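Long-range contacts in DELTA1-pyrroline-2-carboxylate reductase (Thermococcus litoralis DSM 5473, PDB 6T3E), which catalyses the reduction of delta1-pyrroline-2-carboxylate to L-proline with NADH, probably as part of L-hydroxyproline metabolism: residues Gly155-Gly160 / Leu180-Asn185; Leu220-Thr225 / Arg253-Glu258; Gln166-Cys171 / Lys198-Glu203. One frame throughout, in Å; residues are numbered along the deposited sequence.

Contact 1: residues Gly155-Gly160 / Leu180-Asn185; sequences GIIGAG and LVYDIN. With NAI (1,4-dihydronicotinamide adenine dinucleotide), chain F.
The first beta-alpha-beta unit of the Rossmann-type dinucleotide-binding fold brings Gly155-Ile157 and Leu180-Tyr182 side by side as parallel strands. The axes of the two short strand segments come within 4.6 Å, at 13° to each other. Three backbone bonds join them. Ile156 N gives to Leu180 O, Tyr182 N gives to Ile156 O, and Gly158 N gives to Tyr182 O at 2.9 Å.

Ile156 and Val181 put their side chains on one face of the sheet, where helices 161-173 and 186-200 pack. Val181 CG2 stands anti to the backbone N and meets Ala159 CB at 3.5 Å. Ile157 and Tyr182 lie on the other face. There Ile157 CG2 comes to the edge of the Tyr182 ring, near its plane, 4.4 Å from CD2.

Past the strands, Gly158 and Gly160 fit the GxGxxA pattern of a nucleotide-binding loop. Gly158 has backbone angles poorly suited to a side chain, and a CB on Gly160 would run into O5B of NADH, the ester oxygen that joins the adenosine ribose to the phosphate.

Asp183 closes the site at the end of the second strand, as the acidic residue does in many NAD-binding Rossmann folds. Its CG is anti to the backbone N (chi1 -160°), which brings the carboxylate back to the glycine loop. OD2 accepts Ala159 N at 2.6 Å through its anti lone pair. OD2 also takes the adenosine ribose hydroxyl O3B of NADH. OD1 accepts Asn185 N in an Asx turn. The carboxylate is thus held by two backbone amides, which probably fix its rotation for the ribose. Beyond it, Ile184 lies against the adenine, with CG2 3.5 Å from N1A of NADH.

Contact 2: residues Leu220-Thr225 / Arg253-Glu258; sequences LIVATT and RELDSE. With NAI (1,4-dihydronicotinamide adenine dinucleotide), chain F.
Strand 219-222 of the parallel Rossmann-type sheet runs out into a loop at Ala223-Thr225, and the backbone comes nearest the loop before helix 257-262 at Thr224 and Glu254, whose CA atoms are 7.0 Å apart. One hydrogen bond crosses the contact. Thr224 N gives to Glu254 OE1 at 3.0 Å, somewhat bent at 140°, and meets that oxygen nearly along its C-O axis.

Glu254 CG sits between the backbone N and the carbonyl carbon (chi1 64°), and the chain is extended beyond it, carrying the carboxylate to the strand end. On the way it slides past Val222 in the opposite direction, and Val222 CG1 lies against the carboxylate carbon CD. Leu255 adds a looser apolar touch, its CD2 4.3 Å from Val222 CG2.

The other oxygen, OE2, is hydrogen-bonded to Ser244 OG. With its two oxygens held by different partners, the buried carboxylate is likely to be fixed in rotation.

Thr224 also serves the cofactor. Its CG2 lies 3.3 Å from the adenine atom N7A of NADH. Its carbonyl O accepts the nicotinamide ribose hydroxyl O3D of NADH at 2.5 Å.

Contact 3: residues Gln166-Cys171 / Lys198-Glu203; sequences QLWAVC and KKLGIE
Leu200, the last residue of helix 186-200, packs its two methyls onto helix 161-173 in the Rossmann-type domain. The tight part is apolar; its buried member, Leu167, also touches Ile221 of strand 219-222. A chi1 of -50°, with CG anti to the carbonyl carbon, carries Leu200 CG over to helix 161-173, where CD1 and CD2 reach different residues. CD1 meets Leu167 CD2 at 3.6 Å and Cys171 SG at the same distance. Leu167 and Leu200 cross at a slant. Ile202 follows the helix end at Gly201, which has positive phi, and its CD1 reaches tip to tip toward Leu167 CD2 at 4.1 Å.

The other branch of Leu200 turns to Trp168. Its CD2 lies 3.7 Å from Trp168 CD1, the two side chains crossing at about a right angle.

The solvent side is looser. The exposed Lys199 bends at chi2 and chi4, and its side chain crosses that of Trp168 at about a right angle. Its CE stands over one face of the ring, 4.2 Å above the plane and offset toward the rim. Trp168 also touches Met39 of helix 39-54 and Met133 of helix 128-146. An alanine in place of Trp168 would probably leave Leu200 CD2, Met39 and Met133 without the indole they touch, and Lys199 CE without the ring face beneath it. At the outer edge, Lys199 NZ lies 4.0 Å from Trp168 CE3.

Overall arrangement
After the N-terminal elements of the mixed sheet and helix 128-146, the chain enters strand 153-157, then helix 161-173, strand 178-182 and helix 186-200. Contact 1 closes the connection through helix 161-173, pairing the strands before and after it. Contact 3 opens inside that connection and closes beyond it, so the two cross along the chain. They meet where Ile156 CD1 packs on Leu167 CD2. Contact 2 follows in series, closing a later loop that contains strand 241-244. Strand 219-222 lies beside strand 153-157 in the parallel sheet, and Ile221 packs on helix 161-173. Contacts 1 and 2 both touch NADH; contact 3 does not, and its Leu167 side chain is about 12 Å from NADH.

Contact 1: residues Gly155-Gly160 / Leu180-Asn185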
loop_
_atom_site.group_PDB
_atom_site.type_symbol
_atom_site.label_atom_id
_atom_site.label_comp_id
_atom_site.label_asym_id
_atom_site.label_seq_id
_atom_site.Cartn_x
_atom_site.Cartn_y
_atom_site.Cartn_z
ATOM N N GLY B 155 -15.458 30.205 -10.033
ATOM C CA GLY B 155 -14.088 30.606 -10.323
ATOM C C GLY B 155 -13.148 29.428 -10.139
ATOM O O GLY B 155 -13.277 28.662 -9.178
ATOM N N ILE B 156 -12.193 29.305 -11.058
ATOM C CA ILE B 156 -11.258 28.190 -11.069
ATOM C C ILE B 156 -9.842 28.741 -11.078
ATOM O O ILE B 156 -9.485 29.540 -11.951
ATOM C CB ILE B 156 -11.492 27.259 -12.272
ATOM C CG1 ILE B 156 -12.989 26.995 -12.433
ATOM C CG2 ILE B 156 -10.745 25.969 -12.088
ATOM C CD1 ILE B 156 -13.353 26.159 -13.628
ATOM N N ILE B 157 -9.045 28.317 -10.106
ATOM C CA ILE B 157 -7.644 28.686 -10.000
ATOM C C ILE B 157 -6.832 27.411 -10.155
ATOM O O ILE B 157 -6.940 26.496 -9.326
ATOM C CB ILE B 157 -7.343 29.384 -8.664
ATOM C CG1 ILE B 157 -7.951 30.781 -8.660
ATOM C CG2 ILE B 157 -5.840 29.465 -8.413
ATOM C CD1 ILE B 157 -8.163 31.314 -7.288
ATOM N N GLY B 158 -6.019 27.355 -11.215
ATOM C CA GLY B 158 -5.299 26.158 -11.622
ATOM C C GLY B 158 -6.100 25.319 -12.602
ATOM O O GLY B 158 -6.949 24.526 -12.187
ATOM N N ALA B 159 -5.828 25.440 -13.898
ATOM C CA ALA B 159 -6.650 24.774 -14.912
ATOM C C ALA B 159 -5.989 23.474 -15.372
ATOM O O ALA B 159 -5.655 23.291 -16.538
ATOM C CB ALA B 159 -6.896 25.716 -16.089
ATOM N N GLY B 160 -5.806 22.561 -14.430
ATOM C CA GLY B 160 -5.148 21.299 -14.692
ATOM C C GLY B 160 -6.111 20.142 -14.844
ATOM O O GLY B 160 -7.274 20.317 -15.223
ATOM N N LEU B 180 -14.963 31.352 -14.559
ATOM C CA LEU B 180 -13.746 32.143 -14.731
ATOM C C LEU B 180 -12.538 31.313 -14.322
ATOM O O LEU B 180 -12.523 30.717 -13.239
ATOM C CB LEU B 180 -13.787 33.422 -13.888
ATOM C CG LEU B 180 -15.033 34.290 -14.051
ATOM C CD1 LEU B 180 -15.054 35.419 -13.032
ATOM C CD2 LEU B 180 -15.105 34.815 -15.482
ATOM N N VAL B 181 -11.528 31.275 -15.180
ATOM C CA VAL B 181 -10.391 30.390 -14.979
ATOM C C VAL B 181 -9.111 31.219 -15.023
ATOM O O VAL B 181 -8.928 32.050 -15.923
ATOM C CB VAL B 181 -10.396 29.234 -16.002
ATOM C CG1 VAL B 181 -10.428 29.748 -17.430
ATOM C CG2 VAL B 181 -9.237 28.276 -15.762
ATOM N N TYR B 182 -8.257 31.035 -14.015
ATOM C CA TYR B 182 -6.955 31.676 -13.962
ATOM C C TYR B 182 -5.884 30.620 -13.757
ATOM O O TYR B 182 -6.042 29.725 -12.923
ATOM C CB TYR B 182 -6.893 32.706 -12.835
ATOM C CG TYR B 182 -5.479 33.081 -12.478
ATOM C CD1 TYR B 182 -4.716 33.880 -13.326
ATOM C CD2 TYR B 182 -4.893 32.619 -11.307
ATOM C CE1 TYR B 182 -3.416 34.214 -13.005
ATOM C CE2 TYR B 182 -3.596 32.954 -10.978
ATOM C CZ TYR B 182 -2.864 33.746 -11.828
ATOM O OH TYR B 182 -1.574 34.059 -11.495
ATOM N N ASP B 183 -4.805 30.719 -14.526
ATOM C CA ASP B 183 -3.647 29.856 -14.356
ATOM C C ASP B 183 -2.402 30.653 -14.728
ATOM O O ASP B 183 -2.465 31.573 -15.549
ATOM C CB ASP B 183 -3.785 28.587 -15.206
ATOM C CG ASP B 183 -2.892 27.454 -14.730
ATOM O OD1 ASP B 183 -1.658 27.611 -14.777
ATOM O OD2 ASP B 183 -3.424 26.394 -14.321
ATOM N N ILE B 184 -1.272 30.322 -14.097
ATOM C CA ILE B 184 -0.020 30.940 -14.525
ATOM C C ILE B 184 0.371 30.474 -15.922
ATOM O O ILE B 184 1.158 31.144 -16.600
ATOM C CB ILE B 184 1.130 30.674 -13.531
ATOM C CG1 ILE B 184 1.273 29.184 -13.244
ATOM C CG2 ILE B 184 0.945 31.464 -12.246
ATOM C CD1 ILE B 184 2.520 28.867 -12.465
ATOM N N ASN B 185 -0.182 29.350 -16.379
ATOM C CA ASN B 185 0.074 28.815 -17.709
ATOM C C ASN B 185 -1.027 29.275 -18.658
ATOM O O ASN B 185 -2.170 28.815 -18.528
ATOM C CB ASN B 185 0.123 27.284 -17.635
ATOM C CG ASN B 185 0.720 26.634 -18.872
ATOM O OD1 ASN B 185 0.540 27.105 -20.004
ATOM N ND2 ASN B 185 1.429 25.529 -18.659
HETATM P PA NAI F . -1.810 19.460 -12.967
HETATM O O1A NAI F . -0.318 19.670 -13.004
HETATM O O2A NAI F . -2.254 18.698 -14.201
HETATM O O5B NAI F . -2.641 20.870 -12.799
HETATM C C5B NAI F . -2.098 21.760 -11.831
HETATM C C4B NAI F . -2.411 23.254 -12.280
HETATM O O4B NAI F . -2.101 24.082 -11.337
HETATM C C3B NAI F . -1.515 23.621 -13.485
HETATM O O3B NAI F . -2.307 23.974 -14.526
HETATM C C2B NAI F . -0.656 24.791 -12.962
HETATM O O2B NAI F . -0.285 25.731 -14.087
HETATM C C1B NAI F . -1.443 25.356 -12.091
HETATM N N9A NAI F . -0.728 26.172 -11.148
HETATM C C8A NAI F . 0.338 25.738 -10.470
HETATM N N7A NAI F . 0.752 26.735 -9.694
HETATM C C5A NAI F . -0.061 27.786 -9.890
HETATM C C6A NAI F . -0.060 29.042 -9.332
HETATM N N6A NAI F . 0.804 29.679 -8.356
HETATM N N1A NAI F . -0.982 29.934 -9.690
HETATM C C2A NAI F . -1.926 29.583 -10.597
HETATM N N3A NAI F . -1.929 28.342 -11.144
HETATM C C4A NAI F . -0.977 27.445 -10.782
HETATM O O3 NAI F . -2.106 18.572 -11.590
HETATM P PN NAI F . -3.635 18.145 -11.088
HETATM O O1N NAI F . -3.771 16.681 -11.457
HETATM O O2N NAI F . -4.685 19.013 -11.723
HETATM O O5D NAI F . -3.727 18.320 -9.476
HETATM C C5D NAI F . -4.063 19.568 -8.991
HETATM C C4D NAI F . -3.860 19.562 -7.452
HETATM O O4D NAI F . -4.725 18.769 -6.850
HETATM C C3D NAI F . -2.471 19.001 -7.113
HETATM O O3D NAI F . -1.930 19.744 -6.082
HETATM C C2D NAI F . -2.738 17.577 -6.605
HETATM O O2D NAI F . -1.578 17.155 -5.703
HETATM C C1D NAI F . -3.874 17.714 -5.973
HETATM N N1N NAI F . -4.607 16.437 -5.937
HETATM C C2N NAI F . -5.321 16.021 -4.744
HETATM C C3N NAI F . -6.453 14.961 -4.852
HETATM C C7N NAI F . -7.567 15.058 -3.774
HETATM O O7N NAI F . -7.512 15.948 -3.009
HETATM N N7N NAI F . -8.658 14.058 -3.725
HETATM C C4N NAI F . -6.810 14.353 -6.193
HETATM C C5N NAI F . -5.682 14.451 -7.229
HETATM C C6N NAI F . -4.630 15.566 -7.096
#

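Contact 2: residues Leu220-Thr225 / Arg253-Glu258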
loop_
_atom_site.group_PDB
_atom_site.type_symbol
_atom_site.label_atom_id
_atom_site.label_comp_id
_atom_site.label_asym_id
_atom_site.label_seq_id
_atom_site.Cartn_x
_atom_site.Cartn_y
_atom_site.Cartn_z
ATOM N N LEU B 220 -15.697 28.678 -5.628
ATOM C CA LEU B 220 -14.315 28.770 -6.067
ATOM C C LEU B 220 -13.678 27.392 -6.053
ATOM O O LEU B 220 -13.774 26.663 -5.059
ATOM C CB LEU B 220 -13.511 29.722 -5.179
ATOM C CG LEU B 220 -12.030 29.864 -5.545
ATOM C CD1 LEU B 220 -11.888 30.449 -6.941
ATOM C CD2 LEU B 220 -11.305 30.712 -4.525
ATOM N N ILE B 221 -13.005 27.053 -7.148
ATOM C CA ILE B 221 -12.300 25.788 -7.294
ATOM C C ILE B 221 -10.811 26.111 -7.331
ATOM O O ILE B 221 -10.361 26.878 -8.190
ATOM C CB ILE B 221 -12.730 25.041 -8.569
ATOM C CG1 ILE B 221 -14.164 24.517 -8.459
ATOM C CG2 ILE B 221 -11.759 23.919 -8.894
ATOM C CD1 ILE B 221 -14.824 24.297 -9.813
ATOM N N VAL B 222 -10.053 25.532 -6.403
ATOM C CA VAL B 222 -8.604 25.674 -6.350
ATOM C C VAL B 222 -8.011 24.273 -6.488
ATOM O O VAL B 222 -8.298 23.392 -5.664
ATOM C CB VAL B 222 -8.137 26.361 -5.054
ATOM C CG1 VAL B 222 -6.744 26.911 -5.237
ATOM C CG2 VAL B 222 -9.088 27.491 -4.644
ATOM N N ALA B 223 -7.194 24.065 -7.548
ATOM C CA ALA B 223 -6.556 22.779 -7.917
ATOM C C ALA B 223 -5.170 23.087 -8.502
ATOM O O ALA B 223 -4.882 22.925 -9.700
ATOM C CB ALA B 223 -7.397 21.979 -8.914
ATOM N N THR B 224 -4.282 23.512 -7.621
ATOM C CA THR B 224 -3.004 24.077 -7.994
ATOM C C THR B 224 -1.865 23.119 -7.652
ATOM O O THR B 224 -2.044 22.111 -6.971
ATOM C CB THR B 224 -2.903 25.447 -7.316
ATOM O OG1 THR B 224 -3.903 26.313 -7.883
ATOM C CG2 THR B 224 -1.621 26.085 -7.478
ATOM N N THR B 225 -0.699 23.400 -8.231
ATOM C CA THR B 225 0.568 22.754 -7.884
ATOM C C THR B 225 1.454 23.653 -7.014
ATOM O O THR B 225 2.486 23.200 -6.502
ATOM C CB THR B 225 1.279 22.357 -9.196
ATOM O OG1 THR B 225 0.602 21.242 -9.777
ATOM C CG2 THR B 225 2.752 22.013 -9.039
ATOM N N ARG B 253 0.939 24.943 0.600
ATOM C CA ARG B 253 -0.448 25.371 0.678
ATOM C C ARG B 253 -0.728 26.337 -0.458
ATOM O O ARG B 253 0.187 26.978 -0.976
ATOM C CB ARG B 253 -0.768 26.025 2.021
ATOM C CG ARG B 253 0.075 27.217 2.333
ATOM C CD ARG B 253 -0.473 27.931 3.528
ATOM N NE ARG B 253 0.382 29.041 3.913
ATOM C CZ ARG B 253 0.095 29.886 4.893
ATOM N NH1 ARG B 253 -1.032 29.739 5.583
ATOM N NH2 ARG B 253 0.929 30.875 5.180
ATOM N N GLU B 254 -2.009 26.414 -0.841
ATOM C CA GLU B 254 -2.500 27.325 -1.869
ATOM C C GLU B 254 -3.468 28.361 -1.308
ATOM O O GLU B 254 -3.879 29.266 -2.040
ATOM C CB GLU B 254 -3.172 26.538 -3.018
ATOM C CG GLU B 254 -4.449 25.732 -2.632
ATOM C CD GLU B 254 -4.836 24.594 -3.626
ATOM O OE1 GLU B 254 -4.521 24.668 -4.831
ATOM O OE2 GLU B 254 -5.468 23.606 -3.190
ATOM N N LEU B 255 -3.831 28.264 -0.032
ATOM C CA LEU B 255 -4.705 29.225 0.630
ATOM C C LEU B 255 -3.931 29.898 1.749
ATOM O O LEU B 255 -3.284 29.221 2.554
ATOM C CB LEU B 255 -5.945 28.538 1.200
ATOM C CG LEU B 255 -6.438 27.347 0.384
ATOM C CD1 LEU B 255 -7.506 26.566 1.150
ATOM C CD2 LEU B 255 -6.973 27.847 -0.940
ATOM N N ASP B 256 -4.016 31.220 1.828
ATOM C CA ASP B 256 -3.360 31.895 2.938
ATOM C C ASP B 256 -4.114 31.624 4.243
ATOM O O ASP B 256 -5.217 31.069 4.263
ATOM C CB ASP B 256 -3.223 33.395 2.662
ATOM C CG ASP B 256 -4.548 34.133 2.683
ATOM O OD1 ASP B 256 -5.610 33.486 2.551
ATOM O OD2 ASP B 256 -4.523 35.379 2.818
ATOM N N SER B 257 -3.476 31.986 5.354
ATOM C CA SER B 257 -4.067 31.709 6.657
ATOM C C SER B 257 -5.403 32.422 6.827
ATOM O O SER B 257 -6.300 31.908 7.508
ATOM C CB SER B 257 -3.091 32.113 7.758
ATOM O OG SER B 257 -1.855 31.438 7.598
ATOM N N GLU B 258 -5.569 33.581 6.189
ATOM C CA GLU B 258 -6.824 34.316 6.314
ATOM C C GLU B 258 -7.991 33.537 5.713
ATOM O O GLU B 258 -9.099 33.548 6.264
ATOM C CB GLU B 258 -6.694 35.688 5.652
ATOM C CG GLU B 258 -7.979 36.505 5.627
ATOM C CD GLU B 258 -8.474 36.850 7.016
ATOM O OE1 GLU B 258 -7.675 36.757 7.972
ATOM O OE2 GLU B 258 -9.660 37.225 7.153
HETATM P PA NAI F . -1.810 19.460 -12.967
HETATM O O1A NAI F . -0.318 19.670 -13.004
HETATM O O2A NAI F . -2.254 18.698 -14.201
HETATM O O5B NAI F . -2.641 20.870 -12.799
HETATM C C5B NAI F . -2.098 21.760 -11.831
HETATM C C4B NAI F . -2.411 23.254 -12.280
HETATM O O4B NAI F . -2.101 24.082 -11.337
HETATM C C3B NAI F . -1.515 23.621 -13.485
HETATM O O3B NAI F . -2.307 23.974 -14.526
HETATM C C2B NAI F . -0.656 24.791 -12.962
HETATM O O2B NAI F . -0.285 25.731 -14.087
HETATM C C1B NAI F . -1.443 25.356 -12.091
HETATM N N9A NAI F . -0.728 26.172 -11.148
HETATM C C8A NAI F . 0.338 25.738 -10.470
HETATM N N7A NAI F . 0.752 26.735 -9.694
HETATM C C5A NAI F . -0.061 27.786 -9.890
HETATM C C6A NAI F . -0.060 29.042 -9.332
HETATM N N6A NAI F . 0.804 29.679 -8.356
HETATM N N1A NAI F . -0.982 29.934 -9.690
HETATM C C2A NAI F . -1.926 29.583 -10.597
HETATM N N3A NAI F . -1.929 28.342 -11.144
HETATM C C4A NAI F . -0.977 27.445 -10.782
HETATM O O3 NAI F . -2.106 18.572 -11.590
HETATM P PN NAI F . -3.635 18.145 -11.088
HETATM O O1N NAI F . -3.771 16.681 -11.457
HETATM O O2N NAI F . -4.685 19.013 -11.723
HETATM O O5D NAI F . -3.727 18.320 -9.476
HETATM C C5D NAI F . -4.063 19.568 -8.991
HETATM C C4D NAI F . -3.860 19.562 -7.452
HETATM O O4D NAI F . -4.725 18.769 -6.850
HETATM C C3D NAI F . -2.471 19.001 -7.113
HETATM O O3D NAI F . -1.930 19.744 -6.082
HETATM C C2D NAI F . -2.738 17.577 -6.605
HETATM O O2D NAI F . -1.578 17.155 -5.703
HETATM C C1D NAI F . -3.874 17.714 -5.973
HETATM N N1N NAI F . -4.607 16.437 -5.937
HETATM C C2N NAI F . -5.321 16.021 -4.744
HETATM C C3N NAI F . -6.453 14.961 -4.852
HETATM C C7N NAI F . -7.567 15.058 -3.774
HETATM O O7N NAI F . -7.512 15.948 -3.009
HETATM N N7N NAI F . -8.658 14.058 -3.725
HETATM C C4N NAI F . -6.810 14.353 -6.193
HETATM C C5N NAI F . -5.682 14.451 -7.229
HETATM C C6N NAI F . -4.630 15.566 -7.096
#

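Contact 3: residues Gln166-Cys171 / Lys198-Glu203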
loop_
_atom_site.group_PDB
_atom_site.type_symbol
_atom_site.label_atom_id
_atom_site.label_comp_id
_atom_site.label_asym_id
_atom_site.label_seq_id
_atom_site.Cartn_x
_atom_site.Cartn_y
_atom_site.Cartn_z
ATOM N N GLN B 166 -13.412 18.911 -11.348
ATOM C CA GLN B 166 -13.928 19.765 -10.288
ATOM C C GLN B 166 -15.092 20.595 -10.796
ATOM O O GLN B 166 -16.170 20.606 -10.191
ATOM C CB GLN B 166 -12.823 20.663 -9.751
ATOM C CG GLN B 166 -11.899 19.996 -8.761
ATOM C CD GLN B 166 -12.577 19.651 -7.462
ATOM O OE1 GLN B 166 -13.415 20.415 -6.952
ATOM N NE2 GLN B 166 -12.202 18.499 -6.897
ATOM N N LEU B 167 -14.902 21.276 -11.930
ATOM C CA LEU B 167 -15.985 22.090 -12.471
ATOM C C LEU B 167 -17.145 21.220 -12.931
ATOM O O LEU B 167 -18.310 21.579 -12.723
ATOM C CB LEU B 167 -15.483 22.970 -13.618
ATOM C CG LEU B 167 -16.534 23.932 -14.201
ATOM C CD1 LEU B 167 -16.987 24.954 -13.173
ATOM C CD2 LEU B 167 -16.059 24.615 -15.488
ATOM N N TRP B 168 -16.844 20.061 -13.528
ATOM C CA TRP B 168 -17.894 19.148 -13.985
ATOM C C TRP B 168 -18.787 18.710 -12.828
ATOM O O TRP B 168 -20.015 18.768 -12.924
ATOM C CB TRP B 168 -17.263 17.940 -14.689
ATOM C CG TRP B 168 -18.235 16.924 -15.238
ATOM C CD1 TRP B 168 -19.588 17.060 -15.363
ATOM C CD2 TRP B 168 -17.917 15.620 -15.742
ATOM N NE1 TRP B 168 -20.136 15.922 -15.896
ATOM C CE2 TRP B 168 -19.136 15.021 -16.145
ATOM C CE3 TRP B 168 -16.723 14.899 -15.893
ATOM C CZ2 TRP B 168 -19.199 13.733 -16.688
ATOM C CZ3 TRP B 168 -16.783 13.617 -16.435
ATOM C CH2 TRP B 168 -18.019 13.048 -16.826
ATOM N N ALA B 169 -18.189 18.300 -11.711
ATOM C CA ALA B 169 -18.999 17.873 -10.573
ATOM C C ALA B 169 -19.764 19.035 -9.942
ATOM O O ALA B 169 -20.840 18.824 -9.373
ATOM C CB ALA B 169 -18.124 17.180 -9.536
ATOM N N VAL B 170 -19.210 20.252 -9.981
ATOM C CA VAL B 170 -19.949 21.415 -9.492
ATOM C C VAL B 170 -21.159 21.693 -10.381
ATOM O O VAL B 170 -22.227 22.084 -9.894
ATOM C CB VAL B 170 -19.018 22.640 -9.375
ATOM C CG1 VAL B 170 -19.812 23.909 -9.089
ATOM C CG2 VAL B 170 -18.002 22.421 -8.279
ATOM N N CYS B 171 -21.016 21.484 -11.695
ATOM C CA CYS B 171 -22.124 21.697 -12.625
ATOM C C CYS B 171 -23.226 20.650 -12.452
ATOM O O CYS B 171 -24.394 20.917 -12.767
ATOM C CB CYS B 171 -21.611 21.667 -14.068
ATOM S SG CYS B 171 -20.413 22.944 -14.546
ATOM N N LYS B 198 -17.444 23.755 -24.337
ATOM C CA LYS B 198 -18.223 22.822 -25.152
ATOM C C LYS B 198 -18.574 21.578 -24.352
ATOM O O LYS B 198 -19.685 21.052 -24.479
ATOM C CB LYS B 198 -17.480 22.457 -26.440
ATOM C CG LYS B 198 -16.037 21.972 -26.236
ATOM C CD LYS B 198 -15.189 22.085 -27.530
ATOM C CE LYS B 198 -14.609 23.512 -27.724
ATOM N NZ LYS B 198 -13.602 23.629 -28.817
ATOM N N LYS B 199 -17.646 21.133 -23.497
ATOM C CA LYS B 199 -17.873 19.992 -22.626
ATOM C C LYS B 199 -19.144 20.182 -21.807
ATOM O O LYS B 199 -20.091 19.392 -21.904
ATOM C CB LYS B 199 -16.656 19.879 -21.710
ATOM C CG LYS B 199 -16.686 18.833 -20.598
ATOM C CD LYS B 199 -16.311 17.403 -20.988
ATOM C CE LYS B 199 -16.095 16.620 -19.657
ATOM N NZ LYS B 199 -15.050 17.243 -18.740
ATOM N N LEU B 200 -19.191 21.226 -20.972
ATOM C CA LEU B 200 -20.304 21.416 -20.031
ATOM C C LEU B 200 -21.418 22.296 -20.583
ATOM O O LEU B 200 -22.421 22.501 -19.891
ATOM C CB LEU B 200 -19.800 22.009 -18.711
ATOM C CG LEU B 200 -18.608 21.242 -18.148
ATOM C CD1 LEU B 200 -17.942 21.978 -16.977
ATOM C CD2 LEU B 200 -18.997 19.830 -17.744
ATOM N N GLY B 201 -21.256 22.842 -21.785
ATOM C CA GLY B 201 -22.288 23.704 -22.351
ATOM C C GLY B 201 -22.515 24.970 -21.554
ATOM O O GLY B 201 -23.662 25.407 -21.398
ATOM N N ILE B 202 -21.440 25.569 -21.041
ATOM C CA ILE B 202 -21.496 26.818 -20.299
ATOM C C ILE B 202 -20.386 27.711 -20.821
ATOM O O ILE B 202 -19.398 27.245 -21.393
ATOM C CB ILE B 202 -21.342 26.637 -18.772
ATOM C CG1 ILE B 202 -19.983 26.011 -18.441
ATOM C CG2 ILE B 202 -22.498 25.827 -18.190
ATOM C CD1 ILE B 202 -19.495 26.279 -17.025
ATOM N N GLU B 203 -20.562 29.015 -20.611
ATOM C CA GLU B 203 -19.565 29.994 -21.021
ATOM C C GLU B 203 -18.408 30.015 -20.023
ATOM O O GLU B 203 -18.618 30.113 -18.808
ATOM C CB GLU B 203 -20.197 31.382 -21.143
ATOM C CG GLU B 203 -19.209 32.463 -21.537
ATOM C CD GLU B 203 -19.779 33.860 -21.403
ATOM O OE1 GLU B 203 -21.014 34.017 -21.538
ATOM O OE2 GLU B 203 -18.987 34.800 -21.160
#